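Local structure of tudor and KH domain-containing protein homolog (Bombyx mori, 5VQH) at residues W37-G42 and L114-S119; W89-V94 and L135-Q140. The protein takes part in primary piRNA biogenesis, its Tudor domain recognising symmetrically methylated Siwi and Ago3 so that transposable elements stay repressed during spermatogenesis. All blocks are in the same frame, centred on the assembly; numbering follows the deposited sequence.

The two contacts lie side by side in the extended Tudor domain, their centres about 10 Å apart, and their segments alternate along the chain: 37-42, 89-94, 114-119, 135-140. Contact 1 joins strand 35-40 of the curled, staphylococcal-nuclease-like sheet to the turn between strands 108-113 and 119-123 of the Tudor core. Contact 2 ties strand 89-98 of that core to the connection leading back to strand 142-146 of the first sheet. Asp115 bridges them, its OD1 accepting from Gln140 N and its OD2 facing Arg91. Tyr116 and Asp118 in contact 1 and Tyr90 in contact 2 line the dimethylarginine pocket, mainly part of the Tudor core; contact 1 holds its turn against the other half.

Contact 1 of 2, residues W37-G42 and L114-S119; sequences WVQFVG and LDYGDS. With 2MR (n3, n4-dimethylarginine), chain C.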
# COMPACT_ATOMS: atom_id res chain seq x y z
N TRP A 37 -1.23 -3.88 2.31
CA TRP A 37 -2.14 -3.05 1.56
C TRP A 37 -2.90 -3.88 0.51
O TRP A 37 -2.35 -4.70 -0.19
CB TRP A 37 -1.35 -1.86 0.95
CG TRP A 37 -0.87 -0.88 2.07
CD1 TRP A 37 -1.56 0.19 2.57
CD2 TRP A 37 0.35 -0.93 2.80
NE1 TRP A 37 -0.84 0.79 3.57
CE2 TRP A 37 0.32 0.12 3.73
CE3 TRP A 37 1.47 -1.74 2.75
CZ2 TRP A 37 1.37 0.36 4.59
CZ3 TRP A 37 2.49 -1.52 3.62
CH2 TRP A 37 2.46 -0.48 4.51
N VAL A 38 -4.21 -3.70 0.44
CA VAL A 38 -4.98 -4.34 -0.62
C VAL A 38 -5.65 -3.31 -1.51
O VAL A 38 -5.85 -2.17 -1.11
CB VAL A 38 -6.02 -5.34 -0.08
CG1 VAL A 38 -5.38 -6.26 0.92
CG2 VAL A 38 -7.16 -4.65 0.61
N GLN A 39 -5.95 -3.73 -2.74
CA GLN A 39 -6.76 -3.01 -3.69
C GLN A 39 -7.99 -3.86 -3.96
O GLN A 39 -7.91 -5.08 -4.00
CB GLN A 39 -6.02 -2.82 -4.99
CG GLN A 39 -4.69 -2.12 -4.85
CD GLN A 39 -3.79 -2.41 -6.01
OE1 GLN A 39 -3.74 -3.54 -6.51
NE2 GLN A 39 -3.07 -1.41 -6.44
N PHE A 40 -9.14 -3.21 -4.11
CA PHE A 40 -10.41 -3.91 -4.29
C PHE A 40 -10.51 -4.25 -5.76
O PHE A 40 -10.13 -3.45 -6.62
CB PHE A 40 -11.57 -3.03 -3.84
CG PHE A 40 -11.72 -2.94 -2.34
CD1 PHE A 40 -10.68 -3.21 -1.49
CD2 PHE A 40 -12.91 -2.57 -1.79
CE1 PHE A 40 -10.83 -3.13 -0.12
CE2 PHE A 40 -13.07 -2.48 -0.41
CZ PHE A 40 -12.03 -2.76 0.41
N VAL A 41 -10.93 -5.48 -6.03
CA VAL A 41 -11.07 -5.95 -7.39
C VAL A 41 -12.31 -5.32 -7.92
O VAL A 41 -13.36 -5.36 -7.26
CB VAL A 41 -11.27 -7.45 -7.46
CG1 VAL A 41 -11.54 -7.86 -8.88
CG2 VAL A 41 -10.03 -8.19 -6.96
N GLY A 42 -12.20 -4.73 -9.09
CA GLY A 42 -13.31 -4.00 -9.65
C GLY A 42 -12.88 -2.94 -10.61
O GLY A 42 -11.70 -2.88 -10.95
N LEU A 114 0.46 5.78 -3.07
CA LEU A 114 -0.90 5.81 -2.50
C LEU A 114 -1.88 4.76 -3.07
O LEU A 114 -2.83 4.41 -2.42
CB LEU A 114 -1.50 7.20 -2.74
CG LEU A 114 -1.04 8.30 -1.82
CD1 LEU A 114 -1.34 9.66 -2.41
CD2 LEU A 114 -1.71 8.16 -0.49
N ASP A 115 -1.66 4.34 -4.31
CA ASP A 115 -2.46 3.31 -4.98
C ASP A 115 -1.95 1.85 -4.82
O ASP A 115 -2.54 0.92 -5.34
CB ASP A 115 -2.55 3.69 -6.46
CG ASP A 115 -3.27 5.03 -6.65
OD1 ASP A 115 -4.38 5.13 -6.13
OD2 ASP A 115 -2.75 5.95 -7.31
N TYR A 116 -0.89 1.67 -4.04
CA TYR A 116 -0.16 0.42 -3.99
C TYR A 116 0.25 0.07 -2.58
O TYR A 116 0.04 -1.06 -2.17
CB TYR A 116 1.06 0.50 -4.89
CG TYR A 116 0.69 0.52 -6.35
CD1 TYR A 116 0.35 -0.65 -7.03
CD2 TYR A 116 0.60 1.70 -7.04
CE1 TYR A 116 -0.00 -0.62 -8.37
CE2 TYR A 116 0.26 1.74 -8.37
CZ TYR A 116 -0.06 0.59 -9.04
OH TYR A 116 -0.44 0.66 -10.38
N GLY A 117 0.84 1.03 -1.86
CA GLY A 117 1.10 0.90 -0.43
C GLY A 117 2.55 0.71 -0.07
O GLY A 117 2.93 0.70 1.11
N ASP A 118 3.40 0.55 -1.08
CA ASP A 118 4.80 0.52 -0.79
C ASP A 118 5.41 1.90 -0.63
O ASP A 118 4.82 2.92 -1.00
CB ASP A 118 5.57 -0.29 -1.82
CG ASP A 118 5.25 0.07 -3.27
OD1 ASP A 118 6.11 -0.24 -4.11
OD2 ASP A 118 4.19 0.60 -3.59
N SER A 119 6.59 1.92 -0.03
CA SER A 119 7.30 3.13 0.34
C SER A 119 8.75 3.02 -0.16
O SER A 119 9.38 2.00 0.06
CB SER A 119 7.29 3.28 1.85
OG SER A 119 6.20 4.07 2.26
N 2MR C . 4.39 -3.64 -12.57
CA 2MR C . 5.44 -2.70 -12.15
CB 2MR C . 5.01 -2.02 -10.85
CG 2MR C . 3.58 -1.49 -10.90
CD 2MR C . 3.49 -0.38 -9.87
NE 2MR C . 3.69 -0.94 -8.56
CZ 2MR C . 3.90 -0.16 -7.52
NH1 2MR C . 3.96 1.07 -7.70
CQ1 2MR C . 4.18 2.08 -6.68
NH2 2MR C . 4.05 -0.67 -6.30
CQ2 2MR C . 4.02 -2.10 -6.00
C 2MR C . 6.82 -3.30 -11.92
O 2MR C . 7.73 -2.69 -11.32
OXT 2MR C . 7.12 -4.43 -12.34
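Trp37 and Gln39, on the same side of strand 35-40, meet the backbone of the turn Asp115-Tyr116-Gly117. Followed outward, Gln39 has CB directed at the turn and CG anti to its own carbonyl carbon (chi1 -56°); CG and CD pass Asp115 O, and the extended chain ends with NE2 donating to that oxygen at 2.6 Å. NE2 approaches nearly straight down the Asp115 C=O, and the oxygen lies close to the plane of the Gln39 amide. Gln39 NE2 also lies 3.6 Å from Tyr116 CD1, approaching the ring obliquely, with amide and ring planes 56° apart. Trp37 CB touches Tyr116 O, while its indole lies against Gly117: CA sits over the five-membered ring in a CH-pi contact, 3.9 Å from the centroid, and Gly117 O rests over the same ring system, 3.3 Å from CE3. This close fit leaves no room for a CB between Gly117 and the indole. Tyr116 O is held by Ser28 OG, a second link from the turn to the first sheet.

The turn thereby presents two side chains to the dimethylarginine. The guanidinium lies nearly parallel over one face of the Tyr116 ring, displaced toward the rim, with Tyr116 CG 3.5 Å from the ligand's CZ. Asp118 OD2 accepts from the ligand's NH2 at 3.0 Å, with OD1 adding a weak bond to the same nitrogen. An alanine in place of Tyr116 would strip away this aromatic wall, and the methylated guanidinium would probably be left to tilt, held by Asp118 with less to fix its plane. With Phe83, Tyr90 and Tyr113, these groups form the aromatic cage and acidic partner by which extended Tudor domains recognise symmetrically dimethylated arginine.

Contact 2 of 2, residues W89-V94 and L135-Q140; sequences WYRARV and LRLRFQ. With 2MR (n3, n4-dimethylarginine), chain C.
Buried Arg91 grips the backbone carbonyls of Leu137 and Arg138 in an otherwise largely surface contact, which fastens the connection after strand 128-129 to the first half of strand 89-98, the central strand of the five-stranded antiparallel sheet. Arg91 points its side chain at segment 135-140, and its chain, bent at chi3 (-61°), delivers the guanidinium end-on to Leu137 O. Arg91 NH1 and NH2 both donate to Leu137 O, each at 2.8 Å. The two donors use it differently: NH1 comes in the carbonyl plane on a lone pair, whereas NH2 stands well above that plane. Arg91 NH2 adds a weak bond to Arg138 O at 3.1 Å, NH1 reaches back to Leu134 O, and NE pairs with Asp115 OD2. That salt bridge probably offsets the arginine's charge, and the several bonds together fix the rotation of the guanidinium.

Phe139 lies against one face of the same group, with CD1 3.5 Å from Arg91 NH2. The planes are 69° apart, so this is an oblique meeting and not a flat stack. Arg93 NH2 comes within 4.0 Å of Phe139 CE2, its guanidinium almost perpendicular to the ring, while its NH1 bonds Gly76 O. Gln140 NE2 donates to Arg138 O at 3.2 Å, the same oxygen that receives the weak bond from Arg91. Next to Arg91 but outside this interface, Tyr90 offers a ring face to the ligand, whose NH1 is 3.8 Å above the ring centre.

Helix 43-59 packs on the Arg91 and Leu137 side: its Leu51 and Met55 touch Arg91, and Gln44 meets Leu137 and bonds to Arg138 and Gln140. Arg93 and Leu135 rest instead on Val78 of strand 78-82. On the sheet itself, strand 89-98 lies between strands 78-82 and 108-113.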
# COMPACT_ATOMS: atom_id res chain seq x y z
N TRP A 89 5.30 6.76 -13.42
CA TRP A 89 4.88 7.83 -12.51
C TRP A 89 3.65 7.44 -11.71
O TRP A 89 2.67 6.89 -12.24
CB TRP A 89 4.64 9.15 -13.27
CG TRP A 89 5.93 9.78 -13.75
CD1 TRP A 89 6.62 9.48 -14.88
CD2 TRP A 89 6.70 10.76 -13.07
NE1 TRP A 89 7.76 10.23 -14.97
CE2 TRP A 89 7.84 11.03 -13.86
CE3 TRP A 89 6.55 11.46 -11.87
CZ2 TRP A 89 8.80 11.93 -13.49
CZ3 TRP A 89 7.50 12.35 -11.52
CH2 TRP A 89 8.62 12.59 -12.33
N TYR A 90 3.69 7.79 -10.42
CA TYR A 90 2.68 7.37 -9.46
C TYR A 90 2.32 8.53 -8.51
O TYR A 90 3.04 9.53 -8.38
CB TYR A 90 3.17 6.14 -8.69
CG TYR A 90 3.41 4.95 -9.58
CD1 TYR A 90 2.36 4.14 -9.95
CD2 TYR A 90 4.67 4.64 -10.08
CE1 TYR A 90 2.55 3.05 -10.78
CE2 TYR A 90 4.87 3.55 -10.93
CZ TYR A 90 3.79 2.75 -11.27
OH TYR A 90 3.89 1.64 -12.10
N ARG A 91 1.18 8.40 -7.88
CA ARG A 91 0.75 9.33 -6.90
C ARG A 91 1.31 8.82 -5.60
O ARG A 91 1.10 7.64 -5.25
CB ARG A 91 -0.77 9.38 -6.82
CG ARG A 91 -1.43 9.71 -8.13
CD ARG A 91 -2.96 9.88 -8.05
NE ARG A 91 -3.73 8.72 -7.60
CZ ARG A 91 -5.05 8.73 -7.41
NH1 ARG A 91 -5.77 9.84 -7.64
NH2 ARG A 91 -5.68 7.65 -6.98
N ALA A 92 2.02 9.70 -4.89
CA ALA A 92 2.61 9.35 -3.61
C ALA A 92 2.44 10.49 -2.62
O ALA A 92 2.26 11.64 -3.01
CB ALA A 92 4.06 9.07 -3.82
N ARG A 93 2.51 10.16 -1.33
CA ARG A 93 2.45 11.15 -0.27
C ARG A 93 3.83 11.21 0.39
O ARG A 93 4.38 10.19 0.74
CB ARG A 93 1.38 10.75 0.75
CG ARG A 93 1.10 11.78 1.83
CD ARG A 93 0.16 11.26 2.91
NE ARG A 93 -1.22 11.03 2.44
CZ ARG A 93 -2.10 11.98 2.07
NH1 ARG A 93 -1.80 13.29 2.06
NH2 ARG A 93 -3.30 11.62 1.67
N VAL A 94 4.38 12.40 0.57
CA VAL A 94 5.66 12.57 1.21
C VAL A 94 5.48 12.23 2.67
O VAL A 94 4.70 12.90 3.36
CB VAL A 94 6.16 14.02 1.02
CG1 VAL A 94 7.45 14.23 1.78
CG2 VAL A 94 6.39 14.32 -0.47
N LEU A 135 -6.12 13.78 -8.97
CA LEU A 135 -6.60 13.35 -7.66
C LEU A 135 -8.01 12.72 -7.66
O LEU A 135 -8.49 12.24 -6.61
CB LEU A 135 -6.64 14.54 -6.71
CG LEU A 135 -5.30 15.16 -6.37
CD1 LEU A 135 -5.50 16.56 -5.82
CD2 LEU A 135 -4.61 14.28 -5.36
N ARG A 136 -8.68 12.75 -8.80
CA ARG A 136 -10.05 12.32 -8.85
C ARG A 136 -10.22 10.89 -8.39
O ARG A 136 -11.06 10.62 -7.57
CB ARG A 136 -10.61 12.46 -10.25
CG ARG A 136 -10.93 13.88 -10.67
CD ARG A 136 -11.36 13.87 -12.12
NE ARG A 136 -11.39 15.21 -12.71
CZ ARG A 136 -11.39 15.46 -14.02
NH1 ARG A 136 -11.34 14.46 -14.91
NH2 ARG A 136 -11.41 16.71 -14.46
N LEU A 137 -9.46 9.97 -8.95
CA LEU A 137 -9.64 8.59 -8.59
C LEU A 137 -9.20 8.32 -7.13
O LEU A 137 -8.18 8.79 -6.66
CB LEU A 137 -8.89 7.70 -9.57
CG LEU A 137 -8.84 6.22 -9.20
CD1 LEU A 137 -10.21 5.62 -9.38
CD2 LEU A 137 -7.83 5.48 -10.07
N ARG A 138 -10.02 7.57 -6.43
CA ARG A 138 -9.81 7.29 -5.01
C ARG A 138 -8.43 6.66 -4.83
O ARG A 138 -7.91 5.97 -5.72
CB ARG A 138 -10.94 6.35 -4.50
CG ARG A 138 -10.79 5.83 -3.08
CD ARG A 138 -11.92 4.86 -2.74
NE ARG A 138 -11.88 3.66 -3.61
CZ ARG A 138 -11.31 2.52 -3.27
NH1 ARG A 138 -10.71 2.39 -2.08
NH2 ARG A 138 -11.31 1.50 -4.12
N PHE A 139 -7.81 6.90 -3.69
CA PHE A 139 -6.51 6.26 -3.45
C PHE A 139 -6.72 4.76 -3.23
O PHE A 139 -7.45 4.37 -2.33
CB PHE A 139 -5.79 6.93 -2.28
CG PHE A 139 -5.41 8.37 -2.54
CD1 PHE A 139 -4.92 8.77 -3.77
CD2 PHE A 139 -5.52 9.31 -1.53
CE1 PHE A 139 -4.57 10.08 -3.98
CE2 PHE A 139 -5.16 10.63 -1.73
CZ PHE A 139 -4.67 11.02 -2.96
N GLN A 140 -6.13 3.95 -4.08
CA GLN A 140 -6.49 2.53 -4.19
C GLN A 140 -6.00 1.61 -3.09
O GLN A 140 -6.60 0.53 -2.93
CB GLN A 140 -6.01 1.96 -5.52
CG GLN A 140 -6.79 2.40 -6.74
CD GLN A 140 -8.26 2.07 -6.61
OE1 GLN A 140 -8.66 0.92 -6.64
NE2 GLN A 140 -9.05 3.09 -6.39
N 2MR C . 4.39 -3.64 -12.57
CA 2MR C . 5.44 -2.70 -12.15
CB 2MR C . 5.01 -2.02 -10.85
CG 2MR C . 3.58 -1.49 -10.90
CD 2MR C . 3.49 -0.38 -9.87
NE 2MR C . 3.69 -0.94 -8.56
CZ 2MR C . 3.90 -0.16 -7.52
NH1 2MR C . 3.96 1.07 -7.70
CQ1 2MR C . 4.18 2.08 -6.68
NH2 2MR C . 4.05 -0.67 -6.30
CQ2 2MR C . 4.02 -2.10 -6.00
C 2MR C . 6.82 -3.30 -11.92
O 2MR C . 7.73 -2.69 -11.32
OXT 2MR C . 7.12 -4.43 -12.34